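Local structure of binding domain (Hc) of Paraclostridial Mosquitocidal Protein 1 (Paraclostridium bifermentans, 6HOX) at residues A[278-292]-A[407-418]. The protein forms the receptor-binding part of a botulinum-like neurotoxin that targets Anopheles mosquitoes, where it serves host nerve cell targeting. Residues are numbered along the deposited sequence; the frame is centred on the assembly and turned at random.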
ATOM      1  N   THR A 278       9.838 -19.297 -21.634  1.00 43.89           N
ATOM      2  CA  THR A 278      10.225 -19.711 -22.962  1.00 45.46           C
ATOM      3  C   THR A 278      10.920 -21.076 -22.859  1.00 50.29           C
ATOM      4  O   THR A 278      11.853 -21.260 -22.052  1.00 44.38           O
ATOM      5  CB  THR A 278      11.110 -18.646 -23.622  1.00 46.96           C
ATOM      6  OG1 THR A 278      11.357 -19.055 -24.969  1.00 50.97           O
ATOM      7  CG2 THR A 278      12.428 -18.435 -22.910  1.00 46.42           C
ATOM      8  N   TYR A 279      10.440 -22.024 -23.670  1.00 49.71           N
ATOM      9  CA  TYR A 279      11.042 -23.329 -23.792  1.00 53.80           C
ATOM     10  C   TYR A 279      12.269 -23.214 -24.700  1.00 52.03           C
ATOM     11  O   TYR A 279      12.148 -22.823 -25.851  1.00 55.03           O
ATOM     12  CB  TYR A 279      10.026 -24.332 -24.341  1.00 56.38           C
ATOM     13  CG  TYR A 279      10.562 -25.732 -24.462  1.00 62.47           C
ATOM     14  CD1 TYR A 279      10.993 -26.428 -23.346  1.00 64.47           C
ATOM     15  CD2 TYR A 279      10.652 -26.358 -25.693  1.00 65.35           C
ATOM     16  CE1 TYR A 279      11.495 -27.715 -23.449  1.00 66.22           C
ATOM     17  CE2 TYR A 279      11.152 -27.643 -25.815  1.00 64.08           C
ATOM     18  CZ  TYR A 279      11.572 -28.323 -24.690  1.00 63.38           C
ATOM     19  OH  TYR A 279      12.065 -29.583 -24.810  1.00 65.37           O
ATOM     20  N   LYS A 280      13.449 -23.516 -24.158  1.00 50.39           N
ATOM     21  CA  LYS A 280      14.657 -23.543 -24.947  1.00 52.59           C
ATOM     22  C   LYS A 280      14.930 -24.994 -25.343  1.00 54.80           C
ATOM     23  O   LYS A 280      15.441 -25.769 -24.545  1.00 48.44           O
ATOM     24  CB  LYS A 280      15.816 -22.900 -24.189  1.00 55.09           C
ATOM     25  CG  LYS A 280      15.770 -21.383 -24.182  1.00 59.22           C
ATOM     26  CD  LYS A 280      16.928 -20.759 -23.456  1.00 65.76           C
ATOM     27  CE  LYS A 280      16.764 -19.267 -23.281  1.00 71.87           C
ATOM     28  NZ  LYS A 280      16.791 -18.558 -24.584  1.00 79.67           N
ATOM     29  N   SER A 281      14.554 -25.322 -26.586  1.00 56.44           N
ATOM     30  CA  SER A 281      14.645 -26.663 -27.175  1.00 57.01           C
ATOM     31  C   SER A 281      16.044 -27.262 -26.972  1.00 49.72           C
ATOM     32  O   SER A 281      16.168 -28.449 -26.698  1.00 52.64           O
ATOM     33  CB  SER A 281      14.288 -26.612 -28.639  1.00 58.16           C
ATOM     34  OG  SER A 281      15.099 -25.647 -29.304  1.00 61.46           O
ATOM     35  N   TRP A 282      17.081 -26.436 -27.126  1.00 49.65           N
ATOM     36  CA  TRP A 282      18.469 -26.876 -26.994  1.00 54.90           C
ATOM     37  C   TRP A 282      18.663 -27.656 -25.687  1.00 56.31           C
ATOM     38  O   TRP A 282      19.004 -28.851 -25.708  1.00 51.63           O
ATOM     39  CB  TRP A 282      19.429 -25.688 -27.080  1.00 54.86           C
ATOM     40  CG  TRP A 282      20.852 -26.056 -26.810  1.00 63.15           C
ATOM     41  CD1 TRP A 282      21.548 -25.834 -25.659  1.00 69.07           C
ATOM     42  CD2 TRP A 282      21.761 -26.725 -27.706  1.00 68.39           C
ATOM     43  NE1 TRP A 282      22.828 -26.306 -25.778  1.00 74.01           N
ATOM     44  CE2 TRP A 282      22.989 -26.861 -27.021  1.00 72.64           C
ATOM     45  CE3 TRP A 282      21.663 -27.224 -29.010  1.00 67.18           C
ATOM     46  CZ2 TRP A 282      24.103 -27.473 -27.600  1.00 70.79           C
ATOM     47  CZ3 TRP A 282      22.763 -27.830 -29.580  1.00 67.57           C
ATOM     48  CH2 TRP A 282      23.967 -27.947 -28.884  1.00 66.30           C
ATOM     49  N   TYR A 283      18.485 -26.967 -24.550  1.00 60.38           N
ATOM     50  CA  TYR A 283      18.399 -27.631 -23.254  1.00 59.39           C
ATOM     51  C   TYR A 283      17.009 -28.268 -23.159  1.00 57.29           C
ATOM     52  O   TYR A 283      16.179 -28.100 -24.035  1.00 60.85           O
ATOM     53  CB  TYR A 283      18.638 -26.659 -22.104  1.00 60.77           C
ATOM     54  CG  TYR A 283      19.919 -25.866 -22.164  1.00 70.83           C
ATOM     55  CD1 TYR A 283      21.125 -26.416 -21.751  1.00 74.49           C
ATOM     56  CD2 TYR A 283      19.919 -24.542 -22.579  1.00 74.35           C
ATOM     57  CE1 TYR A 283      22.301 -25.680 -21.772  1.00 75.65           C
ATOM     58  CE2 TYR A 283      21.084 -23.790 -22.604  1.00 75.72           C
ATOM     59  CZ  TYR A 283      22.279 -24.363 -22.199  1.00 76.92           C
ATOM     60  OH  TYR A 283      23.429 -23.630 -22.228  1.00 81.62           O
ATOM     61  N   GLY A 284      16.737 -28.988 -22.082  1.00 54.77           N
ATOM     62  CA  GLY A 284      15.414 -29.570 -21.949  1.00 61.76           C
ATOM     63  C   GLY A 284      14.453 -28.674 -21.184  1.00 62.52           C
ATOM     64  O   GLY A 284      13.471 -29.188 -20.652  1.00 69.95           O
ATOM     65  N   GLU A 285      14.696 -27.348 -21.169  1.00 58.03           N
ATOM     66  CA  GLU A 285      14.230 -26.479 -20.075  1.00 52.25           C
ATOM     67  C   GLU A 285      13.328 -25.330 -20.553  1.00 46.93           C
ATOM     68  O   GLU A 285      13.545 -24.721 -21.595  1.00 41.06           O
ATOM     69  CB  GLU A 285      15.427 -25.885 -19.332  1.00 54.95           C
ATOM     70  CG  GLU A 285      16.348 -26.925 -18.714  1.00 57.50           C
ATOM     71  CD  GLU A 285      15.773 -27.739 -17.563  1.00 58.74           C
ATOM     72  OE1 GLU A 285      14.675 -27.400 -17.056  1.00 53.23           O
ATOM     73  OE2 GLU A 285      16.436 -28.715 -17.170  1.00 60.35           O
ATOM     74  N   TYR A 286      12.331 -25.027 -19.713  1.00 45.09           N
ATOM     75  CA  TYR A 286      11.606 -23.763 -19.718  1.00 45.52           C
ATOM     76  C   TYR A 286      12.307 -22.760 -18.787  1.00 39.32           C
ATOM     77  O   TYR A 286      12.597 -23.070 -17.627  1.00 39.00           O
ATOM     78  CB  TYR A 286      10.166 -23.963 -19.248  1.00 45.73           C
ATOM     79  CG  TYR A 286       9.382 -25.000 -20.007  1.00 46.96           C
ATOM     80  CD1 TYR A 286       9.408 -26.328 -19.620  1.00 45.74           C
ATOM     81  CD2 TYR A 286       8.580 -24.649 -21.078  1.00 47.79           C
ATOM     82  CE1 TYR A 286       8.685 -27.289 -20.301  1.00 48.95           C
ATOM     83  CE2 TYR A 286       7.835 -25.596 -21.761  1.00 51.58           C
ATOM     84  CZ  TYR A 286       7.891 -26.924 -21.373  1.00 51.58           C
ATOM     85  OH  TYR A 286       7.166 -27.878 -22.033  1.00 53.27           O
ATOM     86  N   TYR A 287      12.559 -21.558 -19.309  1.00 35.28           N
ATOM     87  CA  TYR A 287      13.198 -20.470 -18.588  1.00 35.64           C
ATOM     88  C   TYR A 287      12.176 -19.360 -18.341  1.00 36.21           C
ATOM     89  O   TYR A 287      11.574 -18.851 -19.283  1.00 30.88           O
ATOM     90  CB  TYR A 287      14.393 -19.912 -19.368  1.00 33.95           C
ATOM     91  CG  TYR A 287      15.625 -20.784 -19.364  1.00 34.61           C
ATOM     92  CD1 TYR A 287      15.718 -21.915 -20.161  1.00 34.71           C
ATOM     93  CD2 TYR A 287      16.694 -20.494 -18.537  1.00 37.20           C
ATOM     94  CE1 TYR A 287      16.852 -22.718 -20.153  1.00 37.11           C
ATOM     95  CE2 TYR A 287      17.833 -21.287 -18.514  1.00 39.88           C
ATOM     96  CZ  TYR A 287      17.918 -22.408 -19.326  1.00 38.61           C
ATOM     97  OH  TYR A 287      19.047 -23.185 -19.277  1.00 36.42           O
ATOM     98  N   PRO A 288      11.958 -18.917 -17.079  1.00 33.99           N
ATOM     99  CA  PRO A 288      11.167 -17.709 -16.843  1.00 31.18           C
ATOM    100  C   PRO A 288      12.052 -16.488 -17.124  1.00 29.71           C
ATOM    101  O   PRO A 288      13.257 -16.533 -16.899  1.00 28.86           O
ATOM    102  CB  PRO A 288      10.759 -17.860 -15.372  1.00 30.83           C
ATOM    103  CG  PRO A 288      11.945 -18.578 -14.754  1.00 31.63           C
ATOM    104  CD  PRO A 288      12.435 -19.532 -15.832  1.00 31.47           C
ATOM    105  N   TYR A 289      11.442 -15.397 -17.591  1.00 32.20           N
ATOM    106  CA  TYR A 289      12.160 -14.140 -17.787  1.00 30.16           C
ATOM    107  C   TYR A 289      11.188 -12.965 -17.582  1.00 30.42           C
ATOM    108  O   TYR A 289       9.973 -13.133 -17.673  1.00 31.17           O
ATOM    109  CB  TYR A 289      12.832 -14.128 -19.167  1.00 31.95           C
ATOM    110  CG  TYR A 289      11.883 -14.068 -20.339  1.00 30.61           C
ATOM    111  CD1 TYR A 289      11.255 -15.208 -20.809  1.00 30.84           C
ATOM    112  CD2 TYR A 289      11.598 -12.868 -20.969  1.00 32.46           C
ATOM    113  CE1 TYR A 289      10.369 -15.164 -21.872  1.00 30.20           C
ATOM    114  CE2 TYR A 289      10.715 -12.805 -22.038  1.00 31.76           C
ATOM    115  CZ  TYR A 289      10.098 -13.957 -22.489  1.00 31.49           C
ATOM    116  OH  TYR A 289       9.227 -13.897 -23.545  1.00 35.40           O
ATOM    117  N   ILE A 290      11.732 -11.781 -17.267  1.00 30.62           N
ATOM    118  CA  ILE A 290      10.932 -10.556 -17.255  1.00 30.92           C
ATOM    119  C   ILE A 290      11.048  -9.923 -18.644  1.00 33.22           C
ATOM    120  O   ILE A 290      12.142  -9.672 -19.134  1.00 32.49           O
ATOM    121  CB  ILE A 290      11.355  -9.576 -16.141  1.00 29.64           C
ATOM    122  CG1 ILE A 290      11.365 -10.231 -14.761  1.00 28.76           C
ATOM    123  CG2 ILE A 290      10.448  -8.351 -16.132  1.00 29.11           C
ATOM    124  CD1 ILE A 290       9.981 -10.481 -14.209  1.00 30.51           C
ATOM    125  N   SER A 291       9.897  -9.697 -19.275  1.00 33.01           N
ATOM    126  CA  SER A 291       9.837  -9.088 -20.576  1.00 35.12           C
ATOM    127  C   SER A 291       9.975  -7.570 -20.439  1.00 36.81           C
ATOM    128  O   SER A 291       9.963  -7.044 -19.331  1.00 38.22           O
ATOM    129  CB  SER A 291       8.565  -9.469 -21.264  1.00 37.16           C
ATOM    130  OG  SER A 291       8.650  -9.213 -22.652  1.00 37.32           O
ATOM    131  N   ARG A 292      10.074  -6.878 -21.576  1.00 39.15           N
ATOM    132  CA  ARG A 292      10.224  -5.424 -21.580  1.00 40.30           C
ATOM    133  C   ARG A 292       8.996  -4.777 -20.920  1.00 36.75           C
ATOM    134  O   ARG A 292       7.890  -5.320 -20.942  1.00 32.90           O
ATOM    135  CB  ARG A 292      10.485  -4.901 -23.001  1.00 46.82           C
ATOM    136  CG  ARG A 292       9.412  -5.247 -24.026  1.00 52.43           C
ATOM    137  CD  ARG A 292       9.638  -4.553 -25.366  1.00 60.59           C
ATOM    138  NE  ARG A 292      10.598  -5.228 -26.249  1.00 65.49           N
ATOM    139  CZ  ARG A 292      11.765  -4.716 -26.652  1.00 65.94           C
ATOM    140  NH1 ARG A 292      12.170  -3.543 -26.195  1.00 71.24           N
ATOM    141  NH2 ARG A 292      12.521  -5.376 -27.513  1.00 60.92           N
ATOM    142  N   SER A 407      17.192  -3.882 -23.497  1.00 83.32           N
ATOM    143  CA  SER A 407      17.178  -5.321 -23.725  1.00 80.31           C
ATOM    144  C   SER A 407      15.742  -5.807 -23.966  1.00 77.81           C
ATOM    145  O   SER A 407      14.768  -5.118 -23.646  1.00 78.70           O
ATOM    146  CB  SER A 407      17.822  -6.054 -22.573  1.00 83.32           C
ATOM    147  OG  SER A 407      17.710  -7.458 -22.741  1.00 82.41           O
ATOM    148  N   SER A 408      15.644  -7.013 -24.531  1.00 69.73           N
ATOM    149  CA  SER A 408      14.384  -7.667 -24.895  1.00 66.24           C
ATOM    150  C   SER A 408      13.625  -8.127 -23.640  1.00 60.91           C
ATOM    151  O   SER A 408      12.399  -7.997 -23.535  1.00 59.14           O
ATOM    152  CB  SER A 408      14.677  -8.834 -25.808  1.00 68.46           C
ATOM    153  OG  SER A 408      13.636  -9.795 -25.754  1.00 76.09           O
ATOM    154  N   GLY A 409      14.387  -8.714 -22.718  1.00 52.30           N
ATOM    155  CA  GLY A 409      13.921  -9.297 -21.481  1.00 47.73           C
ATOM    156  C   GLY A 409      15.115  -9.717 -20.642  1.00 42.14           C
ATOM    157  O   GLY A 409      16.250  -9.587 -21.067  1.00 41.95           O
ATOM    158  N   TRP A 410      14.851 -10.201 -19.435  1.00 39.91           N
ATOM    159  CA  TRP A 410      15.895 -10.470 -18.463  1.00 37.84           C
ATOM    160  C   TRP A 410      15.566 -11.791 -17.777  1.00 36.74           C
ATOM    161  O   TRP A 410      14.455 -11.955 -17.262  1.00 35.50           O
ATOM    162  CB  TRP A 410      16.027  -9.318 -17.462  1.00 40.27           C
ATOM    163  CG  TRP A 410      16.302  -8.003 -18.119  1.00 45.41           C
ATOM    164  CD1 TRP A 410      17.521  -7.487 -18.445  1.00 46.85           C
ATOM    165  CD2 TRP A 410      15.326  -7.058 -18.593  1.00 47.09           C
ATOM    166  NE1 TRP A 410      17.374  -6.280 -19.072  1.00 46.90           N
ATOM    167  CE2 TRP A 410      16.040  -5.984 -19.169  1.00 47.82           C
ATOM    168  CE3 TRP A 410      13.926  -7.006 -18.578  1.00 47.07           C
ATOM    169  CZ2 TRP A 410      15.399  -4.872 -19.719  1.00 48.42           C
ATOM    170  CZ3 TRP A 410      13.293  -5.907 -19.120  1.00 48.85           C
ATOM    171  CH2 TRP A 410      14.023  -4.857 -19.688  1.00 49.21           C
ATOM    172  N   TYR A 411      16.518 -12.729 -17.836  1.00 34.25           N
ATOM    173  CA  TYR A 411      16.355 -14.054 -17.222  1.00 36.53           C
ATOM    174  C   TYR A 411      16.485 -13.917 -15.707  1.00 30.77           C
ATOM    175  O   TYR A 411      17.134 -12.985 -15.217  1.00 30.36           O
ATOM    176  CB  TYR A 411      17.355 -15.053 -17.811  1.00 39.99           C
ATOM    177  CG  TYR A 411      17.004 -15.437 -19.227  1.00 46.59           C
ATOM    178  CD1 TYR A 411      16.049 -16.411 -19.477  1.00 49.83           C
ATOM    179  CD2 TYR A 411      17.571 -14.785 -20.313  1.00 48.54           C
ATOM    180  CE1 TYR A 411      15.698 -16.759 -20.768  1.00 53.15           C
ATOM    181  CE2 TYR A 411      17.223 -15.117 -21.613  1.00 53.71           C
ATOM    182  CZ  TYR A 411      16.282 -16.109 -21.841  1.00 55.98           C
ATOM    183  OH  TYR A 411      15.910 -16.445 -23.112  1.00 58.85           O
ATOM    184  N   LEU A 412      15.836 -14.830 -14.990  1.00 28.63           N
ATOM    185  CA  LEU A 412      15.962 -14.880 -13.531  1.00 30.60           C
ATOM    186  C   LEU A 412      17.209 -15.710 -13.194  1.00 30.58           C
ATOM    187  O   LEU A 412      17.503 -16.689 -13.894  1.00 31.12           O
ATOM    188  CB  LEU A 412      14.700 -15.500 -12.923  1.00 29.92           C
ATOM    189  CG  LEU A 412      13.496 -14.579 -12.727  1.00 29.54           C
ATOM    190  CD1 LEU A 412      13.045 -13.977 -14.039  1.00 29.60           C
ATOM    191  CD2 LEU A 412      12.350 -15.348 -12.086  1.00 30.22           C
ATOM    192  N   TYR A 413      17.947 -15.306 -12.150  1.00 30.42           N
ATOM    193  CA  TYR A 413      19.128 -16.058 -11.719  1.00 31.10           C
ATOM    194  C   TYR A 413      19.357 -15.918 -10.208  1.00 29.58           C
ATOM    195  O   TYR A 413      18.859 -14.979  -9.543  1.00 28.29           O
ATOM    196  CB  TYR A 413      20.350 -15.657 -12.557  1.00 32.25           C
ATOM    197  CG  TYR A 413      21.090 -14.433 -12.090  1.00 32.48           C
ATOM    198  CD1 TYR A 413      20.546 -13.165 -12.260  1.00 36.29           C
ATOM    199  CD2 TYR A 413      22.333 -14.533 -11.483  1.00 32.10           C
ATOM    200  CE1 TYR A 413      21.199 -12.029 -11.804  1.00 34.33           C
ATOM    201  CE2 TYR A 413      23.005 -13.406 -11.031  1.00 32.40           C
ATOM    202  CZ  TYR A 413      22.437 -12.153 -11.200  1.00 35.49           C
ATOM    203  OH  TYR A 413      23.095 -11.029 -10.792  1.00 39.41           O
ATOM    204  N   SER A 414      20.108 -16.884  -9.663  1.00 27.11           N
ATOM    205  CA  SER A 414      20.546 -16.878  -8.273  1.00 26.46           C
ATOM    206  C   SER A 414      21.889 -16.148  -8.137  1.00 27.40           C
ATOM    207  O   SER A 414      22.910 -16.697  -8.520  1.00 26.91           O
ATOM    208  CB  SER A 414      20.641 -18.267  -7.747  1.00 26.63           C
ATOM    209  OG  SER A 414      21.157 -18.247  -6.433  1.00 26.52           O
ATOM    210  N   SER A 415      21.877 -14.933  -7.566  1.00 27.04           N
ATOM    211  CA  SER A 415      23.092 -14.098  -7.426  1.00 27.76           C
ATOM    212  C   SER A 415      23.773 -14.368  -6.082  1.00 26.00           C
ATOM    213  O   SER A 415      23.283 -13.949  -5.033  1.00 25.97           O
ATOM    214  CB  SER A 415      22.815 -12.613  -7.566  1.00 27.60           C
ATOM    215  OG  SER A 415      23.998 -11.850  -7.273  1.00 25.65           O
ATOM    216  N   GLY A 416      24.914 -15.063  -6.147  1.00 27.07           N
ATOM    217  CA  GLY A 416      25.794 -15.272  -5.005  1.00 25.41           C
ATOM    218  C   GLY A 416      26.423 -13.966  -4.562  1.00 25.18           C
ATOM    219  O   GLY A 416      26.533 -13.718  -3.380  1.00 24.22           O
ATOM    220  N   TRP A 417      26.777 -13.105  -5.527  1.00 26.40           N
ATOM    221  CA  TRP A 417      27.388 -11.800  -5.227  1.00 27.20           C
ATOM    222  C   TRP A 417      26.427 -10.920  -4.408  1.00 26.59           C
ATOM    223  O   TRP A 417      26.826 -10.318  -3.436  1.00 25.68           O
ATOM    224  CB  TRP A 417      27.827 -11.077  -6.503  1.00 28.57           C
ATOM    225  CG  TRP A 417      28.521  -9.788  -6.198  1.00 28.20           C
ATOM    226  CD1 TRP A 417      28.010  -8.531  -6.301  1.00 29.01           C
ATOM    227  CD2 TRP A 417      29.854  -9.639  -5.694  1.00 29.85           C
ATOM    228  NE1 TRP A 417      28.931  -7.613  -5.881  1.00 30.88           N
ATOM    229  CE2 TRP A 417      30.071  -8.259  -5.500  1.00 30.50           C
ATOM    230  CE3 TRP A 417      30.872 -10.537  -5.353  1.00 30.98           C
ATOM    231  CZ2 TRP A 417      31.269  -7.753  -5.004  1.00 30.21           C
ATOM    232  CZ3 TRP A 417      32.054 -10.037  -4.855  1.00 31.27           C
ATOM    233  CH2 TRP A 417      32.253  -8.662  -4.694  1.00 31.10           C
ATOM    234  N   TYR A 418      25.171 -10.827  -4.840  1.00 27.77           N
ATOM    235  CA  TYR A 418      24.183  -9.986  -4.136  1.00 27.14           C
ATOM    236  C   TYR A 418      23.931 -10.543  -2.738  1.00 25.41           C
ATOM    237  O   TYR A 418      23.754  -9.784  -1.789  1.00 22.72           O
ATOM    238  CB  TYR A 418      22.875  -9.871  -4.915  1.00 27.82           C
ATOM    239  CG  TYR A 418      22.999  -9.169  -6.237  1.00 30.85           C
ATOM    240  CD1 TYR A 418      24.131  -8.434  -6.550  1.00 31.98           C
ATOM    241  CD2 TYR A 418      21.985  -9.231  -7.180  1.00 32.14           C
ATOM    242  CE1 TYR A 418      24.265  -7.803  -7.769  1.00 32.86           C
ATOM    243  CE2 TYR A 418      22.112  -8.610  -8.413  1.00 34.93           C
ATOM    244  CZ  TYR A 418      23.253  -7.882  -8.700  1.00 35.50           C
ATOM    245  OH  TYR A 418      23.423  -7.251  -9.893  1.00 40.15           O
TER
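Ile290 and Trp410 face each other as the one hydrogen-bonded pair where strands 285-291 and 409-415 run antiparallel. Ile290 N donates to Trp410 O at 2.7 Å, and Trp410 N returns a bond to Ile290 O at 2.8 Å, this one in the carbonyl plane. The non-hydrogen-bonded pairs Tyr289-Tyr411 and Ser291-Gly409 flank it, and the strands then splay apart, their directions 138° from each other.

The face of Ile290 and Trp410 is well packed. The indole lies beside the neighbouring backbone, with Ser291 O near the plane of its edge, 3.5 Å from Trp410 CZ3. That oxygen is buried without a hydrogen-bond partner in the model. Leu412 CD1 reaches Ile290 CG1 at 4.2 Å, the two side chains crossing at about a right angle, while its CD2 meets Pro288 CG; Ile398 of strand 394-398 also touches Ile290 and Trp410.

On the other face Tyr411 leans across the hairpin of strands 275-280 and 285-291. With CG anti to its own carbonyl carbon (chi1 -72°), the ring carries its hydroxyl to Lys280, whose NZ donates to Tyr411 OH at 2.7 Å. Tyr289 CB covers one face of this ring and Tyr287 CB abuts its edge, 3.7 Å from CE1, completing an aromatic cluster of three tyrosines.

Just beyond the strand ends the contact is looser: the guanidinium of exposed Arg292 merely lays one face over Ser408 CA, NH2 standing 3.9 Å away, and Ser407 is poorly ordered, next to the unmodelled residues 401-406.

The contact thus joins the 275-291 hairpin to strand 409-415, more than 110 residues further along the chain, the long-range antiparallel strand pairing expected of the beta-trefoil in the C-terminal receptor-binding subdomain of clostridial neurotoxins.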